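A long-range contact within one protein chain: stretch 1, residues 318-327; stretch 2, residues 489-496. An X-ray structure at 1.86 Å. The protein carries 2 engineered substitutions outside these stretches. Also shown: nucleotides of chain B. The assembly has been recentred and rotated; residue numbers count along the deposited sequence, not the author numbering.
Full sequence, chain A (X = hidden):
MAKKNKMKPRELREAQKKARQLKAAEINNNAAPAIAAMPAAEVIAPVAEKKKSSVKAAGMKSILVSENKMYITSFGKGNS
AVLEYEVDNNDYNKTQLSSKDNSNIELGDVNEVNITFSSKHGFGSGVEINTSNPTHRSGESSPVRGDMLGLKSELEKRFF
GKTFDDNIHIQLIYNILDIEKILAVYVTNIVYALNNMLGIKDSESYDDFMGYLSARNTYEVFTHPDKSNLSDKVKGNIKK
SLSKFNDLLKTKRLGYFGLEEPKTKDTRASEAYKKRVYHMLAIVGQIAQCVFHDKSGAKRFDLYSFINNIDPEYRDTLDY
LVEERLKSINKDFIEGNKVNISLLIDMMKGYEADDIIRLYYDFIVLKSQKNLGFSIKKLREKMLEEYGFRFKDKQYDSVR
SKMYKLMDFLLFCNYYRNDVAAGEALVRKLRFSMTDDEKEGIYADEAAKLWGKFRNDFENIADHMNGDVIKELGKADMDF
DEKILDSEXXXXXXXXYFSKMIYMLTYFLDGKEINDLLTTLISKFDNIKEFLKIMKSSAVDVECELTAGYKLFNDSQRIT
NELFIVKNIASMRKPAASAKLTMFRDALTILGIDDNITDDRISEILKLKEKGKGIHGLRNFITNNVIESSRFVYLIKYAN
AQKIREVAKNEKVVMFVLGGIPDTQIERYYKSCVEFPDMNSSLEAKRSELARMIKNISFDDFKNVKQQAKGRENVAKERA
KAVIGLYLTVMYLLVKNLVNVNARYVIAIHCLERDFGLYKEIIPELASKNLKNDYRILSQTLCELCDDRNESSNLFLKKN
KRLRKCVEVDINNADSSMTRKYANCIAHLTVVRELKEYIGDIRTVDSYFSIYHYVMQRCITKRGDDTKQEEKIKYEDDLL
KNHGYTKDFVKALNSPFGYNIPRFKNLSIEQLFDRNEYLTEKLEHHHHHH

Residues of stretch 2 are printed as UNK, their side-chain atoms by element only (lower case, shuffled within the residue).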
# COMPACT_ATOMS: atom_id res chain seq x y z
N LEU A 318 -12.30 -15.02 10.87
CA LEU A 318 -12.17 -13.55 10.71
C LEU A 318 -12.54 -12.87 12.03
O LEU A 318 -11.84 -11.99 12.42
CB LEU A 318 -13.07 -13.08 9.57
CG LEU A 318 -12.66 -13.56 8.19
CD1 LEU A 318 -13.52 -12.93 7.14
CD2 LEU A 318 -11.20 -13.25 7.94
N ASP A 319 -13.60 -13.33 12.68
CA ASP A 319 -14.01 -12.76 13.98
C ASP A 319 -12.94 -13.01 15.03
O ASP A 319 -12.67 -12.14 15.80
CB ASP A 319 -15.36 -13.33 14.41
CG ASP A 319 -16.50 -12.69 13.66
OD1 ASP A 319 -16.35 -11.56 13.24
OD2 ASP A 319 -17.51 -13.34 13.50
N TYR A 320 -12.35 -14.19 15.02
CA TYR A 320 -11.33 -14.52 16.03
C TYR A 320 -10.14 -13.57 15.93
O TYR A 320 -9.67 -13.09 16.93
CB TYR A 320 -10.87 -15.96 15.80
CG TYR A 320 -9.82 -16.43 16.77
CD1 TYR A 320 -8.49 -16.14 16.58
CD2 TYR A 320 -10.17 -17.14 17.89
CE1 TYR A 320 -7.53 -16.56 17.47
CE2 TYR A 320 -9.22 -17.57 18.79
CZ TYR A 320 -7.90 -17.28 18.58
OH TYR A 320 -6.97 -17.70 19.47
N LEU A 321 -9.66 -13.32 14.71
CA LEU A 321 -8.49 -12.44 14.55
C LEU A 321 -8.82 -11.02 15.00
O LEU A 321 -8.06 -10.46 15.73
CB LEU A 321 -8.05 -12.46 13.09
CG LEU A 321 -7.69 -13.83 12.51
CD1 LEU A 321 -7.54 -13.75 11.01
CD2 LEU A 321 -6.44 -14.38 13.16
N VAL A 322 -9.92 -10.45 14.52
CA VAL A 322 -10.28 -9.05 14.88
C VAL A 322 -10.60 -8.92 16.37
O VAL A 322 -10.22 -7.95 16.94
CB VAL A 322 -11.38 -8.44 14.01
CG1 VAL A 322 -11.23 -6.94 13.98
CG2 VAL A 322 -11.29 -8.96 12.60
N GLU A 323 -11.29 -9.90 16.93
CA GLU A 323 -11.66 -9.88 18.36
C GLU A 323 -10.38 -9.87 19.19
O GLU A 323 -10.32 -9.16 20.16
CB GLU A 323 -12.42 -11.16 18.71
CG GLU A 323 -13.92 -11.04 18.61
CD GLU A 323 -14.62 -12.39 18.62
OE1 GLU A 323 -14.04 -13.34 19.14
OE2 GLU A 323 -15.74 -12.48 18.09
N GLU A 324 -9.40 -10.65 18.78
CA GLU A 324 -8.14 -10.70 19.55
C GLU A 324 -7.47 -9.33 19.56
O GLU A 324 -6.98 -8.93 20.58
CB GLU A 324 -7.23 -11.73 18.88
CG GLU A 324 -5.99 -12.03 19.67
CD GLU A 324 -5.15 -13.10 19.01
OE1 GLU A 324 -5.38 -14.28 19.29
OE2 GLU A 324 -4.28 -12.74 18.22
N ARG A 325 -7.41 -8.66 18.42
CA ARG A 325 -6.80 -7.31 18.36
C ARG A 325 -7.63 -6.30 19.15
O ARG A 325 -7.07 -5.55 19.90
CB ARG A 325 -6.68 -6.89 16.90
CG ARG A 325 -6.30 -5.44 16.71
CD ARG A 325 -4.82 -5.25 16.92
NE ARG A 325 -4.51 -5.18 18.32
CZ ARG A 325 -3.29 -4.99 18.81
NH1 ARG A 325 -2.28 -4.80 17.99
NH2 ARG A 325 -3.10 -4.98 20.11
N LEU A 326 -8.94 -6.28 18.93
CA LEU A 326 -9.84 -5.31 19.59
C LEU A 326 -9.88 -5.54 21.11
O LEU A 326 -9.88 -4.58 21.84
CB LEU A 326 -11.23 -5.45 18.97
CG LEU A 326 -11.70 -4.33 18.05
CD1 LEU A 326 -10.61 -3.36 17.67
CD2 LEU A 326 -12.47 -4.84 16.86
N LYS A 327 -9.94 -6.79 21.52
CA LYS A 327 -10.00 -7.10 22.97
C LYS A 327 -8.70 -6.63 23.65
O LYS A 327 -8.79 -6.13 24.74
CB LYS A 327 -10.48 -8.53 23.21
CG LYS A 327 -11.84 -8.80 22.59
CD LYS A 327 -12.71 -9.82 23.27
CE LYS A 327 -12.17 -11.22 23.10
NZ LYS A 327 -13.25 -12.22 22.99
N UNK A 489 -16.51 2.15 22.49
CA UNK A 489 -15.68 0.99 22.11
C UNK A 489 -16.13 0.36 20.79
O UNK A 489 -17.31 0.23 20.55
c UNK A 489 -14.78 -0.82 25.44
c UNK A 489 -15.68 -0.05 23.23
c UNK A 489 -13.75 -0.70 26.53
n UNK A 489 -13.01 0.55 26.35
c UNK A 489 -14.71 0.23 24.37
N UNK A 490 -15.14 -0.02 19.98
CA UNK A 490 -15.38 -0.70 18.70
C UNK A 490 -15.19 -2.20 18.94
O UNK A 490 -14.19 -2.57 19.50
c UNK A 490 -17.21 1.93 16.28
c UNK A 490 -14.92 1.22 17.11
c UNK A 490 -15.99 1.08 16.06
n UNK A 490 -16.91 3.38 16.19
c UNK A 490 -14.46 -0.12 17.63
N UNK A 491 -16.16 -2.99 18.51
CA UNK A 491 -16.14 -4.46 18.70
C UNK A 491 -16.21 -5.16 17.34
O UNK A 491 -16.66 -4.57 16.40
c UNK A 491 -17.30 -4.88 19.61
o UNK A 491 -18.17 -3.44 21.30
n UNK A 491 -16.25 -4.45 21.74
c UNK A 491 -17.27 -4.19 20.96
N UNK A 492 -15.82 -6.44 17.30
CA UNK A 492 -15.78 -7.24 16.06
C UNK A 492 -17.17 -7.33 15.45
O UNK A 492 -17.27 -7.28 14.25
c UNK A 492 -15.20 -8.60 16.33
N UNK A 493 -18.20 -7.41 16.28
CA UNK A 493 -19.60 -7.52 15.81
C UNK A 493 -20.01 -6.24 15.09
O UNK A 493 -20.98 -6.28 14.37
c UNK A 493 -20.52 -7.82 16.95
o UNK A 493 -20.46 -6.79 17.90
N UNK A 494 -19.30 -5.14 15.31
CA UNK A 494 -19.66 -3.84 14.70
C UNK A 494 -19.18 -3.73 13.26
O UNK A 494 -19.57 -2.78 12.61
o UNK A 494 -18.75 -1.88 17.65
c UNK A 494 -19.03 -2.66 15.44
o UNK A 494 -20.61 -2.91 17.17
c UNK A 494 -19.50 -2.47 16.87
N UNK A 495 -18.36 -4.67 12.79
CA UNK A 495 -17.76 -4.55 11.44
C UNK A 495 -18.36 -5.55 10.45
O UNK A 495 -18.74 -6.61 10.85
c UNK A 495 -15.50 -3.99 12.59
c UNK A 495 -14.02 -4.30 12.56
c UNK A 495 -16.26 -4.80 11.54
c UNK A 495 -15.73 -2.50 12.42
N UNK A 496 -18.40 -5.19 9.17
CA UNK A 496 -18.84 -6.11 8.10
C UNK A 496 -17.75 -7.15 7.88
O UNK A 496 -16.61 -6.88 8.19
c UNK A 496 -21.47 -4.86 7.26
c UNK A 496 -20.14 -4.26 6.87
c UNK A 496 -20.25 -3.53 5.55
c UNK A 496 -19.06 -5.33 6.81
P U B 43 -0.62 3.83 17.93
OP1 U B 43 -1.64 3.97 16.82
OP2 U B 43 0.14 5.01 18.34
O5' U B 43 -1.47 3.26 19.14
C5' U B 43 -0.84 2.86 20.36
C4' U B 43 -1.87 2.77 21.47
O4' U B 43 -2.72 1.66 21.12
C3' U B 43 -1.32 2.42 22.86
O3' U B 43 -1.02 3.65 23.48
C2' U B 43 -2.51 1.67 23.49
O2' U B 43 -3.47 2.65 23.79
C1' U B 43 -3.05 0.89 22.28
N1 U B 43 -2.48 -0.46 22.14
C2 U B 43 -2.82 -1.41 23.07
O2 U B 43 -3.61 -1.20 23.96
N3 U B 43 -2.22 -2.62 22.90
C4 U B 43 -1.32 -2.98 21.93
O4 U B 43 -0.87 -4.13 21.92
C5 U B 43 -1.01 -1.95 21.00
C6 U B 43 -1.58 -0.75 21.13

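Position 489 carries four carbons in an unbranched row ending in a nitrogen, and nothing of it reaches stretch 1. A long aliphatic chain with a terminal amine is lysine; Lys489 is partly exposed, and its amine is hydrogen-bonded elsewhere in the structure.

At 490 the same pattern returns, four carbons in a row and then a nitrogen. The CA-to-CB bond points sideways and the end of the chain leads away from the helix, so the backbone makes the contact: Leu326 CG lies 3.4 Å from the carbonyl O of 490. This is again lysine, and the course of Lys490 leaves the leucine facing main chain.

Position 491 has two side-chain carbons, the second bearing one oxygen and one nitrogen: a carboxamide one carbon from the backbone, hence asparagine. Asn491 points away from the helix and is exposed, as suits a polar group. Its backbone still packs, with Leu326 CD2 3.8 Å from the C of Asn491.

At 492 there is a single carbon, CB, directed toward the helix and 3.6 Å from Glu323 CG. The same CB of 492 lies 4.5 Å from Val322 CB. One carbon means alanine. The small methyl lets the backbone come close, the CA atoms of Glu323 and Ala492 being 5.4 Å apart.

Position 493 shows one carbon and then one oxygen and touches nothing on stretch 1. It is serine, and Ser493 is exposed, where a hydroxyl is readily accommodated.

Position 494 has two carbons, the second with two oxygens, and lies out of reach of the helix. The carboxylate is that of aspartate. Asp494 OD2 accepts a hydrogen bond from the N of Asn491 at 2.9 Å, while Asp494 N donates to Asn491 O, also at 2.9 Å; together they brace the turn.

At 495, four carbons fork at the second, and a branch end touches Val322. This is leucine; Leu495 CD1 lies 4.1 Å from Val322 CG1, and its apolar chain suits this buried place.

Position 496 repeats the forked four carbons but is out of reach. This is leucine too; Leu496, partly exposed, occupies the N-cap position of a following helix.

The contact works by close packing, with no hydrogen bond between the stretches. Val322 and Leu326, one helical turn apart, both point toward stretch 2; Val322 meets Ala492 and Leu495, while Leu326 packs on the backbone from 490 to 492. Ala492 opens the 3-10 segment and Leu495 follows it directly; the CA-to-CB bonds of both point toward the helix. In all, 268 Å² is buried, both sides summed.

Stretch 2 489-496: KKNASDLL
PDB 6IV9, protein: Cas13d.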